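Local coordinates for protein PrgX (Enterococcus faecalis, PDB 2AWI) that acts as the receptor for the peptide sex pheromone cCF10 and probably binds DNA as a repressor that regulates conjugation, at residues 116-121 with 159-164; 25-30 with 48-53. The protein carries 1 engineered substitution. All coordinates share one frame; numbering follows the deposited sequence.

Contact 1: 116-121 with 159-164; sequences YISIAH and LLNVLP
In the all-helical C-terminal TPR region, V162 fits its branched side chain between I117, S118 and H121. These three residues lie on helix 107-122. V162 belongs to the loop that joins helix 150-159 to helix 165-172. The backbones come close here, with S118 CA and V162 CA 5.9 Å apart. V162 CG1 lies anti to its own carbonyl carbon (chi1 -59°). This methyl presses on the backbone of the helix, 3.5 Å from S118 CA. V162 CB lies 3.8 Å from I117 CG2, and the two side chains cross at about a right angle. H121 also crosses V162 at about a right angle. Its CE1 is 3.8 Å from V162 CB, and V162 O lies near the ring plane at the edge, 3.5 Å from H121 CE1. Within the helix, I117 CG2 covers one face of the same imidazole, offset toward the rim. The ring is thus bordered by I117 on a face and by the loop carbonyl at an edge. N161 brings its amide up beside the serine. N161 ND2 and S118 OG are 2.8 Å apart, but the angle is too poor for a hydrogen bond. The contact therefore rests mainly on apolar packing. F130 of helix 128-142 touches both I117 and V162 and extends the apolar patch. The contact joins helix 107-122 to the loop between helices 150-159 and 165-172, within the all-helical region assigned to the PrgX C-terminal TPR family.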
loop_
_atom_site.group_PDB
_atom_site.type_symbol
_atom_site.label_atom_id
_atom_site.label_comp_id
_atom_site.label_asym_id
_atom_site.label_seq_id
_atom_site.Cartn_x
_atom_site.Cartn_y
_atom_site.Cartn_z
ATOM N N TYR A 116 -20.106 -21.527 -33.444
ATOM C CA TYR A 116 -19.281 -22.460 -34.199
ATOM C C TYR A 116 -18.117 -21.724 -34.860
ATOM O O TYR A 116 -16.999 -22.238 -34.914
ATOM C CB TYR A 116 -20.108 -23.171 -35.271
ATOM C CG TYR A 116 -20.991 -24.283 -34.750
ATOM C CD1 TYR A 116 -22.063 -24.016 -33.898
ATOM C CD2 TYR A 116 -20.758 -25.606 -35.124
ATOM C CE1 TYR A 116 -22.887 -25.046 -33.433
ATOM C CE2 TYR A 116 -21.571 -26.640 -34.668
ATOM C CZ TYR A 116 -22.632 -26.356 -33.825
ATOM O OH TYR A 116 -23.427 -27.387 -33.384
ATOM N N ILE A 117 -18.376 -20.521 -35.361
ATOM C CA ILE A 117 -17.324 -19.742 -36.006
ATOM C C ILE A 117 -16.215 -19.472 -35.006
ATOM O O ILE A 117 -15.032 -19.551 -35.336
ATOM C CB ILE A 117 -17.859 -18.398 -36.537
ATOM C CG1 ILE A 117 -18.903 -18.655 -37.624
ATOM C CG2 ILE A 117 -16.711 -17.555 -37.092
ATOM C CD1 ILE A 117 -18.376 -19.434 -38.812
ATOM N N SER A 118 -16.607 -19.154 -33.779
ATOM C CA SER A 118 -15.653 -18.878 -32.716
ATOM C C SER A 118 -14.769 -20.101 -32.503
ATOM O O SER A 118 -13.544 -19.996 -32.460
ATOM C CB SER A 118 -16.400 -18.548 -31.427
ATOM O OG SER A 118 -15.495 -18.207 -30.394
ATOM N N ILE A 119 -15.403 -21.263 -32.368
ATOM C CA ILE A 119 -14.687 -22.520 -32.165
ATOM C C ILE A 119 -13.663 -22.745 -33.275
ATOM O O ILE A 119 -12.498 -23.027 -33.003
ATOM C CB ILE A 119 -15.670 -23.721 -32.129
ATOM C CG1 ILE A 119 -16.469 -23.710 -30.822
ATOM C CG2 ILE A 119 -14.909 -25.022 -32.273
ATOM C CD1 ILE A 119 -17.624 -24.689 -30.805
ATOM N N ALA A 120 -14.109 -22.614 -34.523
ATOM C CA ALA A 120 -13.246 -22.801 -35.687
ATOM C C ALA A 120 -12.050 -21.852 -35.678
ATOM O O ALA A 120 -10.926 -22.261 -35.966
ATOM C CB ALA A 120 -14.051 -22.615 -36.964
ATOM N N HIS A 121 -12.287 -20.583 -35.358
ATOM C CA HIS A 121 -11.205 -19.607 -35.313
ATOM C C HIS A 121 -10.165 -20.030 -34.287
ATOM O O HIS A 121 -8.979 -19.719 -34.420
ATOM C CB HIS A 121 -11.732 -18.216 -34.933
ATOM C CG HIS A 121 -12.306 -17.442 -36.080
ATOM N ND1 HIS A 121 -12.563 -16.088 -36.006
ATOM C CD2 HIS A 121 -12.671 -17.826 -37.327
ATOM C CE1 HIS A 121 -13.059 -15.673 -37.159
ATOM N NE2 HIS A 121 -13.134 -16.708 -37.977
ATOM N N LEU A 159 -20.258 -11.418 -32.133
ATOM C CA LEU A 159 -19.595 -10.838 -33.299
ATOM C C LEU A 159 -18.266 -10.182 -32.939
ATOM O O LEU A 159 -17.297 -10.282 -33.694
ATOM C CB LEU A 159 -20.502 -9.804 -33.974
ATOM C CG LEU A 159 -21.775 -10.335 -34.637
ATOM C CD1 LEU A 159 -22.659 -9.171 -35.044
ATOM C CD2 LEU A 159 -21.406 -11.194 -35.846
ATOM N N LEU A 160 -18.222 -9.502 -31.795
ATOM C CA LEU A 160 -16.993 -8.848 -31.360
ATOM C C LEU A 160 -15.913 -9.896 -31.139
ATOM O O LEU A 160 -14.736 -9.571 -31.003
ATOM C CB LEU A 160 -17.217 -8.080 -30.053
ATOM C CG LEU A 160 -17.929 -6.722 -30.106
ATOM C CD1 LEU A 160 -18.169 -6.194 -28.696
ATOM C CD2 LEU A 160 -17.079 -5.735 -30.889
ATOM N N ASN A 161 -16.328 -11.159 -31.121
ATOM C CA ASN A 161 -15.422 -12.272 -30.883
ATOM C C ASN A 161 -14.845 -12.907 -32.149
ATOM O O ASN A 161 -13.808 -13.566 -32.098
ATOM C CB ASN A 161 -16.152 -13.339 -30.068
ATOM C CG ASN A 161 -15.206 -14.262 -29.335
ATOM O OD1 ASN A 161 -14.537 -13.852 -28.385
ATOM N ND2 ASN A 161 -15.134 -15.514 -29.776
ATOM N N VAL A 162 -15.507 -12.716 -33.284
ATOM C CA VAL A 162 -15.030 -13.311 -34.526
ATOM C C VAL A 162 -15.014 -12.330 -35.698
ATOM O O VAL A 162 -15.017 -12.739 -36.861
ATOM C CB VAL A 162 -15.907 -14.526 -34.920
ATOM C CG1 VAL A 162 -15.877 -15.571 -33.821
ATOM C CG2 VAL A 162 -17.336 -14.072 -35.179
ATOM N N LEU A 163 -14.980 -11.041 -35.396
ATOM C CA LEU A 163 -14.994 -10.036 -36.449
ATOM C C LEU A 163 -14.213 -8.793 -36.034
ATOM O O LEU A 163 -14.188 -8.431 -34.859
ATOM C CB LEU A 163 -16.446 -9.649 -36.754
ATOM C CG LEU A 163 -16.968 -9.658 -38.192
ATOM C CD1 LEU A 163 -16.627 -10.980 -38.865
ATOM C CD2 LEU A 163 -18.476 -9.434 -38.175
ATOM N N PRO A 164 -13.547 -8.132 -36.994
ATOM C CA PRO A 164 -12.792 -6.927 -36.638
ATOM C C PRO A 164 -13.770 -5.949 -36.002
ATOM O O PRO A 164 -14.920 -5.855 -36.426
ATOM C CB PRO A 164 -12.272 -6.438 -37.986
ATOM C CG PRO A 164 -12.082 -7.725 -38.750
ATOM C CD PRO A 164 -13.340 -8.492 -38.409
#

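Contact 2: 25-30 with 48-53; sequences GIMSKS and SKFSER
I26 and M27 approach helix 44-54 in two different ways. I26 meets R53 tip to tip and slides past K49 in the opposite direction, while M27, a selenomethionine, crosses F50 at about a right angle. I26 does most of the touching through CD1. With CG1 anti to the carbonyl carbon and CD1 extended (chi2 178°), this methyl reaches the helix. It lies 3.6 Å from K49 CB and 3.9 Å from F50 CE1. It also sits tightly against the guanidinium of R53, 3.1 Å from NH1. R53 is bent at chi2 and chi3, and both its terminal nitrogens lie near the isoleucine, with NH2 3.8 Å from I26 CG1. K49 packs its CB and CD on I26; its NZ forms a salt bridge with E45. The second branch of I26, CG2, is 4.0 Å from F50 CE1. M27 comes to the far end of the same ring. Its chain bends at chi3 (67°), and CE stops 3.4 Å from F50 CZ, near the ring plane. SE is also at the edge, 5.2 Å from the ring centroid and 84° off the normal. This is an edge-on Met-aromatic contact. Y32 of helix 29-36 packs edge-to-face with F50 and also touches M27, and L22 of helix 19-23 touches F50 and R53. No hydrogen bond joins the two segments. The contact packs the turn between helices 19-23 and 29-36 on helix 44-54. Helices 19-23 and 29-36 probably form the helix-turn-helix of an XRE-type domain, in which helix 29-36 is probably the DNA-recognition helix, as in relatives.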
loop_
_atom_site.group_PDB
_atom_site.type_symbol
_atom_site.label_atom_id
_atom_site.label_comp_id
_atom_site.label_asym_id
_atom_site.label_seq_id
_atom_site.Cartn_x
_atom_site.Cartn_y
_atom_site.Cartn_z
ATOM N N GLY A 25 -62.524 -20.480 -7.836
ATOM C CA GLY A 25 -62.604 -19.175 -8.460
ATOM C C GLY A 25 -61.792 -19.091 -9.736
ATOM O O GLY A 25 -61.868 -18.100 -10.462
ATOM N N ILE A 26 -61.020 -20.134 -10.020
ATOM C CA ILE A 26 -60.187 -20.142 -11.214
ATOM C C ILE A 26 -60.554 -21.240 -12.214
ATOM O O ILE A 26 -60.627 -20.989 -13.415
ATOM C CB ILE A 26 -58.693 -20.274 -10.834
ATOM C CG1 ILE A 26 -58.308 -19.140 -9.871
ATOM C CG2 ILE A 26 -57.833 -20.229 -12.087
ATOM C CD1 ILE A 26 -56.869 -19.184 -9.378
HETATM N N MSE A 27 -60.774 -22.454 -11.722
HETATM C CA MSE A 27 -61.144 -23.571 -12.589
HETATM C C MSE A 27 -61.812 -24.673 -11.784
HETATM O O MSE A 27 -61.675 -24.731 -10.567
HETATM C CB MSE A 27 -59.915 -24.131 -13.320
HETATM C CG MSE A 27 -58.795 -24.642 -12.420
HETATM SE SE MSE A 27 -57.331 -25.436 -13.447
HETATM C CE MSE A 27 -56.681 -23.813 -14.319
ATOM N N SER A 28 -62.534 -25.548 -12.473
ATOM C CA SER A 28 -63.243 -26.642 -11.819
ATOM C C SER A 28 -62.287 -27.600 -11.133
ATOM O O SER A 28 -61.107 -27.668 -11.472
ATOM C CB SER A 28 -64.078 -27.420 -12.838
ATOM O OG SER A 28 -63.258 -28.224 -13.667
ATOM N N LYS A 29 -62.808 -28.343 -10.166
ATOM C CA LYS A 29 -62.016 -29.317 -9.436
ATOM C C LYS A 29 -61.460 -30.341 -10.416
ATOM O O LYS A 29 -60.278 -30.680 -10.377
ATOM C CB LYS A 29 -62.891 -30.022 -8.399
ATOM C CG LYS A 29 -62.197 -31.146 -7.659
ATOM C CD LYS A 29 -63.143 -31.848 -6.699
ATOM C CE LYS A 29 -62.447 -33.014 -5.999
ATOM N NZ LYS A 29 -63.347 -33.724 -5.037
ATOM N N SER A 30 -62.323 -30.829 -11.298
ATOM C CA SER A 30 -61.935 -31.827 -12.285
ATOM C C SER A 30 -60.769 -31.377 -13.161
ATOM O O SER A 30 -59.779 -32.102 -13.306
ATOM C CB SER A 30 -63.136 -32.184 -13.166
ATOM O OG SER A 30 -63.725 -31.020 -13.722
ATOM N N SER A 48 -49.954 -17.751 -13.060
ATOM C CA SER A 48 -49.671 -16.549 -12.282
ATOM C C SER A 48 -50.638 -16.491 -11.088
ATOM O O SER A 48 -50.260 -16.096 -9.987
ATOM C CB SER A 48 -49.821 -15.303 -13.162
ATOM O OG SER A 48 -49.533 -14.121 -12.428
ATOM N N LYS A 49 -51.883 -16.898 -11.309
ATOM C CA LYS A 49 -52.872 -16.922 -10.237
ATOM C C LYS A 49 -52.532 -17.983 -9.191
ATOM O O LYS A 49 -52.551 -17.705 -7.990
ATOM C CB LYS A 49 -54.272 -17.181 -10.799
ATOM C CG LYS A 49 -54.939 -15.945 -11.372
ATOM C CD LYS A 49 -56.298 -16.272 -11.970
ATOM C CE LYS A 49 -56.915 -15.044 -12.631
ATOM N NZ LYS A 49 -58.137 -15.386 -13.418
ATOM N N PHE A 50 -52.210 -19.194 -9.629
ATOM C CA PHE A 50 -51.867 -20.241 -8.669
ATOM C C PHE A 50 -50.623 -19.810 -7.911
ATOM O O PHE A 50 -50.501 -20.038 -6.705
ATOM C CB PHE A 50 -51.605 -21.570 -9.381
ATOM C CG PHE A 50 -52.797 -22.117 -10.119
ATOM C CD1 PHE A 50 -54.080 -21.993 -9.596
ATOM C CD2 PHE A 50 -52.629 -22.812 -11.305
ATOM C CE1 PHE A 50 -55.172 -22.557 -10.241
ATOM C CE2 PHE A 50 -53.718 -23.380 -11.960
ATOM C CZ PHE A 50 -54.993 -23.254 -11.425
ATOM N N SER A 51 -49.706 -19.176 -8.634
ATOM C CA SER A 51 -48.460 -18.691 -8.061
ATOM C C SER A 51 -48.722 -17.747 -6.896
ATOM O O SER A 51 -48.085 -17.854 -5.847
ATOM C CB SER A 51 -47.643 -17.971 -9.133
ATOM O OG SER A 51 -46.535 -17.306 -8.556
ATOM N N GLU A 52 -49.658 -16.819 -7.080
ATOM C CA GLU A 52 -49.987 -15.874 -6.025
ATOM C C GLU A 52 -50.639 -16.596 -4.849
ATOM O O GLU A 52 -50.448 -16.213 -3.690
ATOM C CB GLU A 52 -50.930 -14.786 -6.542
ATOM C CG GLU A 52 -51.251 -13.742 -5.482
ATOM C CD GLU A 52 -52.219 -12.683 -5.956
ATOM O OE1 GLU A 52 -52.509 -11.762 -5.163
ATOM O OE2 GLU A 52 -52.689 -12.769 -7.112
ATOM N N ARG A 53 -51.416 -17.634 -5.161
ATOM C CA ARG A 53 -52.085 -18.433 -4.138
ATOM C C ARG A 53 -51.044 -19.144 -3.279
ATOM O O ARG A 53 -51.118 -19.110 -2.055
ATOM C CB ARG A 53 -52.995 -19.486 -4.782
ATOM C CG ARG A 53 -54.242 -18.954 -5.474
ATOM C CD ARG A 53 -55.158 -18.259 -4.487
ATOM N NE ARG A 53 -56.563 -18.445 -4.831
ATOM C CZ ARG A 53 -57.120 -18.037 -5.964
ATOM N NH1 ARG A 53 -56.387 -17.410 -6.876
ATOM N NH2 ARG A 53 -58.407 -18.259 -6.189
#

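From the N terminus, contact 2 comes first. The chain leaves the turn after helix 19-23, runs through helix 29-36 and closes the loop on helix 44-54. This tie lies within the helix-turn-helix region. The chain passes through helices 58-67, 74-87 and 92-102 before contact 1 opens on helix 107-122. Contact 1 closes after helices 128-142 and 150-159, inside the TPR region. The loops are in series and neither nest nor cross. Contact 2 joins the turn before helix 29-36 to helix 44-54; contact 1 joins helix 107-122 to the loop after helix 150-159. Contact 1 and contact 2 have centres 48 Å apart and nearest atoms about 35 Å apart. They lie on opposite sides of the chain's centre.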